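PDB 2G5X: ribosome-inactivating protein from Lychnis chalcedonica, which is lychnin, a plant protein of the ribosome-inactivating protein family, folded as a single chain of mixed helix and sheet. Local coordinates for residues P29-I34 with Q209-C214; P35-A40 with L228-Y233. All blocks are in the same frame, centred on the assembly; numbering follows the deposited sequence.

Contact 1 (P29-I34 with Q209-C214)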
loop_
_atom_site.group_PDB
_atom_site.type_symbol
_atom_site.label_atom_id
_atom_site.label_comp_id
_atom_site.label_asym_id
_atom_site.label_seq_id
_atom_site.Cartn_x
_atom_site.Cartn_y
_atom_site.Cartn_z
ATOM N N PRO A 29 -19.311 -11.955 -3.438
ATOM C CA PRO A 29 -20.162 -10.947 -2.798
ATOM C C PRO A 29 -19.505 -10.157 -1.674
ATOM O O PRO A 29 -18.548 -10.612 -1.048
ATOM C CB PRO A 29 -21.346 -11.769 -2.295
ATOM C CG PRO A 29 -21.448 -12.855 -3.318
ATOM C CD PRO A 29 -20.003 -13.256 -3.490
ATOM N N LYS A 30 -20.041 -8.968 -1.427
ATOM C CA LYS A 30 -19.546 -8.107 -0.368
ATOM C C LYS A 30 -20.282 -8.440 0.927
ATOM O O LYS A 30 -21.314 -9.117 0.911
ATOM C CB LYS A 30 -19.778 -6.635 -0.724
ATOM C CG LYS A 30 -19.036 -6.166 -1.965
ATOM C CD LYS A 30 -19.207 -4.672 -2.175
ATOM C CE LYS A 30 -18.385 -4.184 -3.356
ATOM N NZ LYS A 30 -18.545 -2.714 -3.562
ATOM N N VAL A 31 -19.742 -7.965 2.041
ATOM C CA VAL A 31 -20.336 -8.182 3.359
ATOM C C VAL A 31 -20.578 -6.801 3.965
ATOM O O VAL A 31 -19.649 -6.003 4.092
ATOM C CB VAL A 31 -19.388 -9.007 4.263
ATOM C CG1 VAL A 31 -19.974 -9.142 5.662
ATOM C CG2 VAL A 31 -19.168 -10.383 3.651
ATOM N N CYS A 32 -21.828 -6.519 4.327
ATOM C CA CYS A 32 -22.188 -5.214 4.881
ATOM C C CYS A 32 -21.787 -4.143 3.862
ATOM O O CYS A 32 -21.452 -3.012 4.224
ATOM C CB CYS A 32 -21.466 -4.960 6.211
ATOM S SG CYS A 32 -21.786 -6.185 7.524
ATOM N N ASN A 33 -21.827 -4.529 2.587
ATOM C CA ASN A 33 -21.472 -3.665 1.463
ATOM C C ASN A 33 -20.003 -3.245 1.491
ATOM O O ASN A 33 -19.655 -2.122 1.123
ATOM C CB ASN A 33 -22.376 -2.426 1.423
ATOM C CG ASN A 33 -22.285 -1.681 0.103
ATOM O OD1 ASN A 33 -22.155 -2.293 -0.957
ATOM N ND2 ASN A 33 -22.373 -0.356 0.158
ATOM N N ILE A 34 -19.150 -4.162 1.936
ATOM C CA ILE A 34 -17.710 -3.926 2.005
ATOM C C ILE A 34 -17.021 -5.077 1.268
ATOM O O ILE A 34 -17.356 -6.243 1.482
ATOM C CB ILE A 34 -17.201 -3.930 3.467
ATOM C CG1 ILE A 34 -17.954 -2.891 4.300
ATOM C CG2 ILE A 34 -15.695 -3.647 3.492
ATOM C CD1 ILE A 34 -17.663 -2.989 5.785
ATOM N N GLN A 209 -15.423 -9.672 13.261
ATOM C CA GLN A 209 -16.721 -9.264 13.773
ATOM C C GLN A 209 -17.680 -8.822 12.678
ATOM O O GLN A 209 -18.881 -9.080 12.765
ATOM C CB GLN A 209 -16.551 -8.154 14.813
ATOM C CG GLN A 209 -15.816 -8.620 16.057
ATOM C CD GLN A 209 -16.403 -9.901 16.619
ATOM O OE1 GLN A 209 -17.588 -9.961 16.947
ATOM N NE2 GLN A 209 -15.575 -10.935 16.728
ATOM N N TYR A 210 -17.156 -8.159 11.650
ATOM C CA TYR A 210 -17.996 -7.709 10.548
ATOM C C TYR A 210 -18.673 -8.881 9.846
ATOM O O TYR A 210 -19.740 -8.723 9.255
ATOM C CB TYR A 210 -17.180 -6.894 9.541
ATOM C CG TYR A 210 -17.331 -5.400 9.724
ATOM C CD1 TYR A 210 -18.530 -4.759 9.409
ATOM C CD2 TYR A 210 -16.289 -4.630 10.238
ATOM C CE1 TYR A 210 -18.687 -3.384 9.602
ATOM C CE2 TYR A 210 -16.436 -3.259 10.436
ATOM C CZ TYR A 210 -17.636 -2.644 10.116
ATOM O OH TYR A 210 -17.786 -1.292 10.316
ATOM N N HIS A 211 -18.060 -10.058 9.906
ATOM C CA HIS A 211 -18.666 -11.224 9.279
ATOM C C HIS A 211 -19.850 -11.723 10.111
ATOM O O HIS A 211 -20.674 -12.502 9.627
ATOM C CB HIS A 211 -17.638 -12.350 9.107
ATOM C CG HIS A 211 -16.768 -12.202 7.896
ATOM N ND1 HIS A 211 -15.560 -11.537 7.917
ATOM C CD2 HIS A 211 -16.926 -12.649 6.627
ATOM C CE1 HIS A 211 -15.011 -11.585 6.716
ATOM N NE2 HIS A 211 -15.821 -12.254 5.913
ATOM N N LYS A 212 -19.941 -11.263 11.358
ATOM C CA LYS A 212 -21.025 -11.680 12.248
ATOM C C LYS A 212 -22.093 -10.611 12.480
ATOM O O LYS A 212 -23.198 -10.919 12.936
ATOM C CB LYS A 212 -20.458 -12.118 13.602
ATOM C CG LYS A 212 -19.451 -13.255 13.522
ATOM C CD LYS A 212 -19.090 -13.780 14.906
ATOM C CE LYS A 212 -18.497 -12.692 15.789
ATOM N NZ LYS A 212 -18.201 -13.183 17.167
ATOM N N SER A 213 -21.765 -9.359 12.178
ATOM C CA SER A 213 -22.708 -8.255 12.360
ATOM C C SER A 213 -22.225 -7.004 11.635
ATOM O O SER A 213 -21.023 -6.758 11.547
ATOM C CB SER A 213 -22.875 -7.944 13.853
ATOM O OG SER A 213 -23.718 -6.820 14.054
ATOM N N CYS A 214 -23.165 -6.215 11.120
ATOM C CA CYS A 214 -22.810 -4.988 10.417
ATOM C C CYS A 214 -22.772 -3.795 11.367
ATOM O O CYS A 214 -22.323 -2.711 10.998
ATOM C CB CYS A 214 -23.792 -4.714 9.275
ATOM S SG CYS A 214 -23.761 -5.967 7.953
#
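Cys-32 and Cys-214 are joined by a disulfide, SG to SG 2.0 Å, with a C-S-S-C torsion of -90°, close to the relaxed value for such a bond. Cys-32 stands on a type I' turn running from Val-31 to Ile-34, and the turn's side chains make the bumps. Cys-32 SG and Val-31 CG1 lie against the notch formed by the edge of the Tyr-210 ring and that residue's own carbonyl O. Ile-34 comes over the ring instead: CD1, carried out by an extended side chain (chi2 171°), sits over one face, displaced toward the rim, 4.0 Å from CE1, the two side chains crossing at about a right angle. At the ring's edge, near its plane, Cys-32 SG lies 4.0 Å from Tyr-210 CD1, a sulfur-aromatic contact. Val-31 lays CG1 against the carbonyl O of Tyr-210, 3.6 Å away, while its CG2 approaches the His-211 ring obliquely at 4.4 Å from CD2. Gln-209 O receives the N-H groups of both Lys-212 and Ser-213, shaping the turn toward Cys-214. The chemistry is one covalent bond plus apolar and aromatic contacts, so the disulfide ties the turn covalently to the chain following helix 203-210.

Contact 2 (P35-A40 with L228-Y233); sequences PVTKKA and LGLLLY
Val-36 and Leu-231 form a single parallel beta bridge, and the tight part of the contact is built around it. Leu-231 N gives its hydrogen to Pro-35 O at 2.8 Å, almost straight at 175°, and Leu-231 O takes the N-H of Thr-37 at 2.9 Å. The same carbonyl also meets the CA of Val-36 at 3.3 Å, a CA-H...O contact. Buried side chains pack about this bridge. Pro-35 sets CG against Leu-230 CD1, the two side chains at about a right angle, while Val-36 CG2 rests on Leu-231 CB at 3.9 Å. Thr-37 turns CG2 to Leu-230 CD2; its OG1, between backbone N and carbonyl carbon (chi1 66°), accepts a longer, more bent bond from Tyr-233 N, 3.2 Å and 136°, and is also hydrogen-bonded to Ser-66 O. On this buried side Pro-35 and Leu-230 reach Arg-21 and Phe-24 of helix 10-25, and Leu-231 touches Ser-207 of helix 203-210.

Past Thr-37 the contact reaches the exposed side. The backbone pairing gives way to side-chain stacking: the extended aliphatic chain of Lys-39 lies obliquely across one face of the Tyr-233 ring, with CB over its centre, 3.7 Å from the centroid, in a CH-pi contact. Leu-232 CG occupies the opposite face, so the ring is sandwiched. Lys-38 bends back instead, its NZ bonded to Val-36 O at 2.6 Å and to Thr-28 OG1 and Gly-25 O. The arrangement is that of an isolated parallel beta bridge between two otherwise irregular segments, here joining the loop ahead of strand 45-51 to the C-terminal tail in the ribosome-inactivating protein fold.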
loop_
_atom_site.group_PDB
_atom_site.type_symbol
_atom_site.label_atom_id
_atom_site.label_comp_id
_atom_site.label_asym_id
_atom_site.label_seq_id
_atom_site.Cartn_x
_atom_site.Cartn_y
_atom_site.Cartn_z
ATOM N N PRO A 35 -16.061 -4.771 0.380
ATOM C CA PRO A 35 -15.381 -5.856 -0.338
ATOM C C PRO A 35 -14.544 -6.717 0.610
ATOM O O PRO A 35 -14.048 -6.232 1.628
ATOM C CB PRO A 35 -14.539 -5.113 -1.376
ATOM C CG PRO A 35 -14.248 -3.808 -0.710
ATOM C CD PRO A 35 -15.565 -3.454 -0.055
ATOM N N VAL A 36 -14.395 -7.993 0.270
ATOM C CA VAL A 36 -13.649 -8.933 1.102
ATOM C C VAL A 36 -12.548 -9.633 0.309
ATOM O O VAL A 36 -12.758 -10.028 -0.835
ATOM C CB VAL A 36 -14.600 -10.011 1.668
ATOM C CG1 VAL A 36 -13.879 -10.862 2.704
ATOM C CG2 VAL A 36 -15.844 -9.348 2.258
ATOM N N THR A 37 -11.373 -9.791 0.913
ATOM C CA THR A 37 -10.280 -10.463 0.219
ATOM C C THR A 37 -10.537 -11.967 0.190
ATOM O O THR A 37 -11.368 -12.485 0.944
ATOM C CB THR A 37 -8.915 -10.215 0.899
ATOM O OG1 THR A 37 -8.902 -10.830 2.194
ATOM C CG2 THR A 37 -8.654 -8.719 1.038
ATOM N N LYS A 38 -9.824 -12.659 -0.691
ATOM C CA LYS A 38 -9.962 -14.103 -0.834
ATOM C C LYS A 38 -8.701 -14.791 -0.316
ATOM O O LYS A 38 -7.588 -14.476 -0.744
ATOM C CB LYS A 38 -10.177 -14.466 -2.308
ATOM C CG LYS A 38 -10.914 -13.408 -3.119
ATOM C CD LYS A 38 -12.244 -12.998 -2.493
ATOM C CE LYS A 38 -12.878 -11.854 -3.279
ATOM N NZ LYS A 38 -14.141 -11.343 -2.666
ATOM N N LYS A 39 -8.877 -15.736 0.601
ATOM C CA LYS A 39 -7.743 -16.449 1.182
ATOM C C LYS A 39 -6.872 -17.145 0.137
ATOM O O LYS A 39 -5.646 -17.193 0.273
ATOM C CB LYS A 39 -8.245 -17.472 2.205
ATOM C CG LYS A 39 -7.156 -18.075 3.077
ATOM C CD LYS A 39 -7.763 -18.886 4.217
ATOM C CE LYS A 39 -6.694 -19.440 5.140
ATOM N NZ LYS A 39 -7.293 -20.153 6.305
ATOM N N ALA A 40 -7.503 -17.673 -0.907
ATOM C CA ALA A 40 -6.776 -18.379 -1.960
ATOM C C ALA A 40 -6.044 -17.465 -2.945
ATOM O O ALA A 40 -5.410 -17.950 -3.879
ATOM C CB ALA A 40 -7.730 -19.306 -2.723
ATOM N N LEU A 228 -14.503 -0.379 8.439
ATOM C CA LEU A 228 -13.576 -0.886 7.431
ATOM C C LEU A 228 -13.975 -0.619 5.983
ATOM O O LEU A 228 -15.160 -0.572 5.648
ATOM C CB LEU A 228 -13.367 -2.389 7.631
ATOM C CG LEU A 228 -12.873 -2.789 9.022
ATOM C CD1 LEU A 228 -12.658 -4.290 9.071
ATOM C CD2 LEU A 228 -11.580 -2.054 9.354
ATOM N N GLY A 229 -12.963 -0.427 5.137
ATOM C CA GLY A 229 -13.187 -0.197 3.721
ATOM C C GLY A 229 -12.894 -1.463 2.933
ATOM O O GLY A 229 -13.231 -1.569 1.754
ATOM N N LEU A 230 -12.255 -2.425 3.593
ATOM C CA LEU A 230 -11.909 -3.708 2.987
ATOM C C LEU A 230 -11.857 -4.734 4.112
ATOM O O LEU A 230 -11.234 -4.492 5.145
ATOM C CB LEU A 230 -10.534 -3.629 2.299
ATOM C CG LEU A 230 -9.970 -4.929 1.707
ATOM C CD1 LEU A 230 -10.816 -5.365 0.515
ATOM C CD2 LEU A 230 -8.520 -4.722 1.268
ATOM N N LEU A 231 -12.518 -5.870 3.924
ATOM C CA LEU A 231 -12.511 -6.905 4.949
ATOM C C LEU A 231 -11.558 -8.023 4.578
ATOM O O LEU A 231 -11.329 -8.296 3.403
ATOM C CB LEU A 231 -13.908 -7.515 5.137
ATOM C CG LEU A 231 -15.082 -6.631 5.559
ATOM C CD1 LEU A 231 -16.286 -7.516 5.844
ATOM C CD2 LEU A 231 -14.723 -5.832 6.797
ATOM N N LEU A 232 -10.997 -8.659 5.596
ATOM C CA LEU A 232 -10.114 -9.791 5.386
ATOM C C LEU A 232 -11.048 -11.002 5.340
ATOM O O LEU A 232 -12.138 -10.974 5.915
ATOM C CB LEU A 232 -9.143 -9.925 6.563
ATOM C CG LEU A 232 -8.138 -11.082 6.557
ATOM C CD1 LEU A 232 -7.069 -10.824 5.508
ATOM C CD2 LEU A 232 -7.501 -11.215 7.934
ATOM N N TYR A 233 -10.638 -12.051 4.639
ATOM C CA TYR A 233 -11.437 -13.267 4.565
ATOM C C TYR A 233 -11.639 -13.764 6.001
ATOM O O TYR A 233 -10.900 -13.370 6.904
ATOM C CB TYR A 233 -10.685 -14.314 3.744
ATOM C CG TYR A 233 -9.272 -14.538 4.229
ATOM C CD1 TYR A 233 -9.012 -15.362 5.323
ATOM C CD2 TYR A 233 -8.195 -13.893 3.620
ATOM C CE1 TYR A 233 -7.714 -15.536 5.804
ATOM C CE2 TYR A 233 -6.894 -14.060 4.091
ATOM C CZ TYR A 233 -6.664 -14.883 5.184
ATOM O OH TYR A 233 -5.383 -15.049 5.657
#

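Both contacts fasten the loop between helix 10-25 and strand 45-51 to the chain that follows helix 203-210, with centres about 10 Å apart. Contact 1 is the surface one, about 22 Å from the chain's centre, held covalently and by sulfur, aliphatic and aromatic groups. Contact 2 lies deeper, at about 15 Å, and is largely buried; there backbone hydrogen bonds satisfy polar groups while aliphatic side chains pack around them. The two run into each other: Ile-34 CD1 is 3.5 Å from Leu-228 O, and Val-31 touches both Val-36 and Leu-231. Contact 1 thus continues the packing of contact 2 outward to the surface.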